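Local coordinates for uncharacterized NTF2-like protein (Cytophaga hutchinsonii ATCC 33406, PDB 3F40), which is of unknown function but belongs to the SnoaL-like family of the NTF2 clan and probably forms a dimer, at residues A[104-108]-A[109-113]. Numbering follows the deposited sequence.
Sequences VYFDP and RPLFE
In Asp107, CG lies anti to the backbone N (chi1 173°), which sets the carboxylate beside Arg109, and the Arg109 chain bends at chi3 (-63°), bringing the NE and NH2 edge of the guanidinium to that carboxylate. The salt bridge is side-on. Arg109 NE donates to Asp107 OD1 at 3.0 Å, and Arg109 NH2 to Asp107 OD2 at 2.8 Å. Both oxygens are met on their syn sides, though the donors are tilted out of the carboxylate plane, and the two flat groups lie 26° apart. Asp107 OD1 takes a second hydrogen bond, 3.0 Å long and nearly straight, from the backbone Arg109 N. That donor sits above the carboxylate plane. This bond, from a side chain to the N-H two residues on, makes an Asx turn. Replacing Asp107 by an alanine would probably leave the Arg109 guanidinium without this anionic mate, free to swing, and the backbone Arg109 N without its side-chain acceptor.

The turn lies in the C-terminal tail of the NTF2-like fold, where the chain leaves strand 98-105. A type I beta turn overlaps it, closed by Leu111 N donating to Pro108 O at 2.9 Å. A further turn follows, with Phe112 N bonded to Arg109 O at 3.0 Å. Pro108 O also faces the edge of the Phe112 ring, 3.4 Å from Phe112 CD2.

Apolar contacts join the tail to the sheet. Leu111 CD1 comes to the edge of the Phe106 ring, 4.1 Å from Phe106 CE2, and the two side chains cross at about a right angle. Both also pack on Met41 and Met81, while Phe106 reaches Ile86 of strand 84-95. At the dimer interface, Asp107 and Arg109 each touch Pro108 of the second subunit.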
ATOM      1  N   VAL A 104       4.186  -2.822  -6.293  1.00  7.46           N
ATOM      2  CA  VAL A 104       2.814  -3.220  -5.952  1.00  8.24           C
ATOM      3  C   VAL A 104       2.851  -4.289  -4.863  1.00  8.32           C
ATOM      4  O   VAL A 104       3.687  -5.178  -4.866  1.00  9.14           O
ATOM      5  CB  VAL A 104       2.004  -3.641  -7.232  1.00  9.60           C
ATOM      6  CG1 VAL A 104       2.535  -4.889  -7.857  1.00 11.59           C
ATOM      7  CG2 VAL A 104       0.528  -3.754  -6.907  1.00 11.71           C
ATOM      8  N   TYR A 105       1.937  -4.132  -3.929  1.00  7.86           N
ATOM      9  CA  TYR A 105       1.865  -4.930  -2.705  1.00  8.18           C
ATOM     10  C   TYR A 105       0.557  -5.692  -2.646  1.00  8.02           C
ATOM     11  O   TYR A 105      -0.494  -5.081  -2.641  1.00  9.19           O
ATOM     12  CB  TYR A 105       1.954  -4.042  -1.464  1.00  9.40           C
ATOM     13  CG  TYR A 105       3.167  -3.187  -1.343  1.00 10.29           C
ATOM     14  CD1 TYR A 105       3.251  -1.982  -2.003  1.00 10.73           C
ATOM     15  CD2 TYR A 105       4.218  -3.568  -0.532  1.00 12.79           C
ATOM     16  CE1 TYR A 105       4.370  -1.180  -1.869  1.00 12.15           C
ATOM     17  CE2 TYR A 105       5.313  -2.776  -0.374  1.00 15.30           C
ATOM     18  CZ  TYR A 105       5.396  -1.576  -1.068  1.00 15.09           C
ATOM     19  OH  TYR A 105       6.481  -0.752  -0.890  1.00 18.91           O
ATOM     20  N   PHE A 106       0.645  -7.004  -2.539  1.00  8.70           N
ATOM     21  CA  PHE A 106      -0.507  -7.859  -2.375  1.00  8.83           C
ATOM     22  C   PHE A 106      -0.091  -9.282  -2.088  1.00 10.01           C
ATOM     23  O   PHE A 106       1.065  -9.644  -2.286  1.00  9.27           O
ATOM     24  CB  PHE A 106      -1.462  -7.828  -3.591  1.00 10.09           C
ATOM     25  CG  PHE A 106      -0.878  -8.320  -4.902  1.00  9.74           C
ATOM     26  CD1 PHE A 106      -0.299  -7.432  -5.771  1.00 11.02           C
ATOM     27  CD2 PHE A 106      -1.025  -9.649  -5.295  1.00 10.45           C
ATOM     28  CE1 PHE A 106       0.187  -7.847  -6.986  1.00 10.81           C
ATOM     29  CE2 PHE A 106      -0.509 -10.056  -6.509  1.00 12.18           C
ATOM     30  CZ  PHE A 106       0.076  -9.150  -7.349  1.00 11.89           C
ATOM     31  N   ASP A 107      -1.057 -10.064  -1.622  1.00  9.94           N
ATOM     32  CA  ASP A 107      -0.855 -11.495  -1.378  1.00 10.51           C
ATOM     33  C   ASP A 107      -1.191 -12.252  -2.670  1.00 10.88           C
ATOM     34  O   ASP A 107      -2.353 -12.287  -3.085  1.00 11.99           O
ATOM     35  CB  ASP A 107      -1.757 -11.955  -0.237  1.00 12.11           C
ATOM     36  CG  ASP A 107      -1.736 -13.450  -0.014  1.00 13.91           C
ATOM     37  OD1 ASP A 107      -0.941 -14.166  -0.649  1.00 12.34           O
ATOM     38  OD2 ASP A 107      -2.574 -13.881   0.834  1.00 14.73           O
ATOM     39  N   PRO A 108      -0.193 -12.813  -3.368  1.00 10.85           N
ATOM     40  CA  PRO A 108      -0.488 -13.434  -4.648  1.00 11.41           C
ATOM     41  C   PRO A 108      -0.949 -14.876  -4.562  1.00 11.83           C
ATOM     42  O   PRO A 108      -1.244 -15.481  -5.594  1.00 13.14           O
ATOM     43  CB  PRO A 108       0.876 -13.413  -5.324  1.00 11.44           C
ATOM     44  CG  PRO A 108       1.820 -13.696  -4.149  1.00 10.85           C
ATOM     45  CD  PRO A 108       1.224 -12.891  -3.017  1.00 10.67           C
ATOM     46  N   ARG A 109      -1.076 -15.427  -3.362  1.00 12.03           N
ATOM     47  CA  ARG A 109      -1.371 -16.864  -3.251  1.00 12.75           C
ATOM     48  C   ARG A 109      -2.648 -17.313  -3.990  1.00 13.91           C
ATOM     49  O   ARG A 109      -2.654 -18.390  -4.594  1.00 15.22           O
ATOM     50  CB  ARG A 109      -1.366 -17.325  -1.793  1.00 12.52           C
ATOM     51  CG  ARG A 109      -0.004 -17.323  -1.155  1.00 12.10           C
ATOM     52  CD  ARG A 109      -0.062 -17.667   0.312  1.00 12.73           C
ATOM     53  NE  ARG A 109      -0.837 -16.661   1.027  1.00 12.37           N
ATOM     54  CZ  ARG A 109      -1.334 -16.797   2.256  1.00 11.76           C
ATOM     55  NH1 ARG A 109      -1.153 -17.909   2.925  1.00 13.92           N
ATOM     56  NH2 ARG A 109      -2.051 -15.816   2.779  1.00 12.72           N
ATOM     57  N   PRO A 110      -3.725 -16.523  -3.984  1.00 14.94           N
ATOM     58  CA  PRO A 110      -4.932 -16.958  -4.692  1.00 16.93           C
ATOM     59  C   PRO A 110      -4.701 -17.199  -6.172  1.00 17.31           C
ATOM     60  O   PRO A 110      -5.463 -17.918  -6.817  1.00 19.80           O
ATOM     61  CB  PRO A 110      -5.897 -15.797  -4.456  1.00 16.76           C
ATOM     62  CG  PRO A 110      -5.418 -15.181  -3.161  1.00 17.24           C
ATOM     63  CD  PRO A 110      -3.944 -15.292  -3.215  1.00 15.75           C
ATOM     64  N   LEU A 111      -3.653 -16.588  -6.727  1.00 16.51           N
ATOM     65  CA  LEU A 111      -3.385 -16.718  -8.164  1.00 17.56           C
ATOM     66  C   LEU A 111      -2.802 -18.081  -8.536  1.00 18.20           C
ATOM     67  O   LEU A 111      -2.755 -18.438  -9.728  1.00 20.08           O
ATOM     68  CB  LEU A 111      -2.410 -15.650  -8.646  1.00 16.46           C
ATOM     69  CG  LEU A 111      -2.829 -14.213  -8.400  1.00 16.09           C
ATOM     70  CD1 LEU A 111      -1.710 -13.260  -8.787  1.00 16.43           C
ATOM     71  CD2 LEU A 111      -4.122 -13.924  -9.171  1.00 18.45           C
ATOM     72  N   PHE A 112      -2.350 -18.838  -7.544  1.00 19.30           N
ATOM     73  CA  PHE A 112      -1.668 -20.135  -7.793  1.00 20.61           C
ATOM     74  C   PHE A 112      -2.607 -21.311  -7.626  1.00 23.95           C
ATOM     75  O   PHE A 112      -2.247 -22.470  -7.911  1.00 25.75           O
ATOM     76  CB  PHE A 112      -0.469 -20.295  -6.877  1.00 20.25           C
ATOM     77  CG  PHE A 112       0.641 -19.322  -7.163  1.00 16.41           C
ATOM     78  CD1 PHE A 112       1.642 -19.616  -8.075  1.00 16.66           C
ATOM     79  CD2 PHE A 112       0.680 -18.096  -6.518  1.00 16.23           C
ATOM     80  CE1 PHE A 112       2.657 -18.746  -8.294  1.00 16.73           C
ATOM     81  CE2 PHE A 112       1.685 -17.193  -6.772  1.00 15.11           C
ATOM     82  CZ  PHE A 112       2.671 -17.520  -7.657  1.00 15.42           C
ATOM     83  N   GLU A 113      -3.783 -20.967  -7.133  1.00 25.64           N
ATOM     84  CA  GLU A 113      -4.909 -21.871  -6.902  1.00 28.03           C
ATOM     85  C   GLU A 113      -5.089 -22.113  -5.417  1.00 29.52           C
ATOM     86  O   GLU A 113      -5.239 -21.157  -4.634  1.00 31.75           O
ATOM     87  CB  GLU A 113      -4.711 -23.185  -7.663  1.00 28.90           C
TER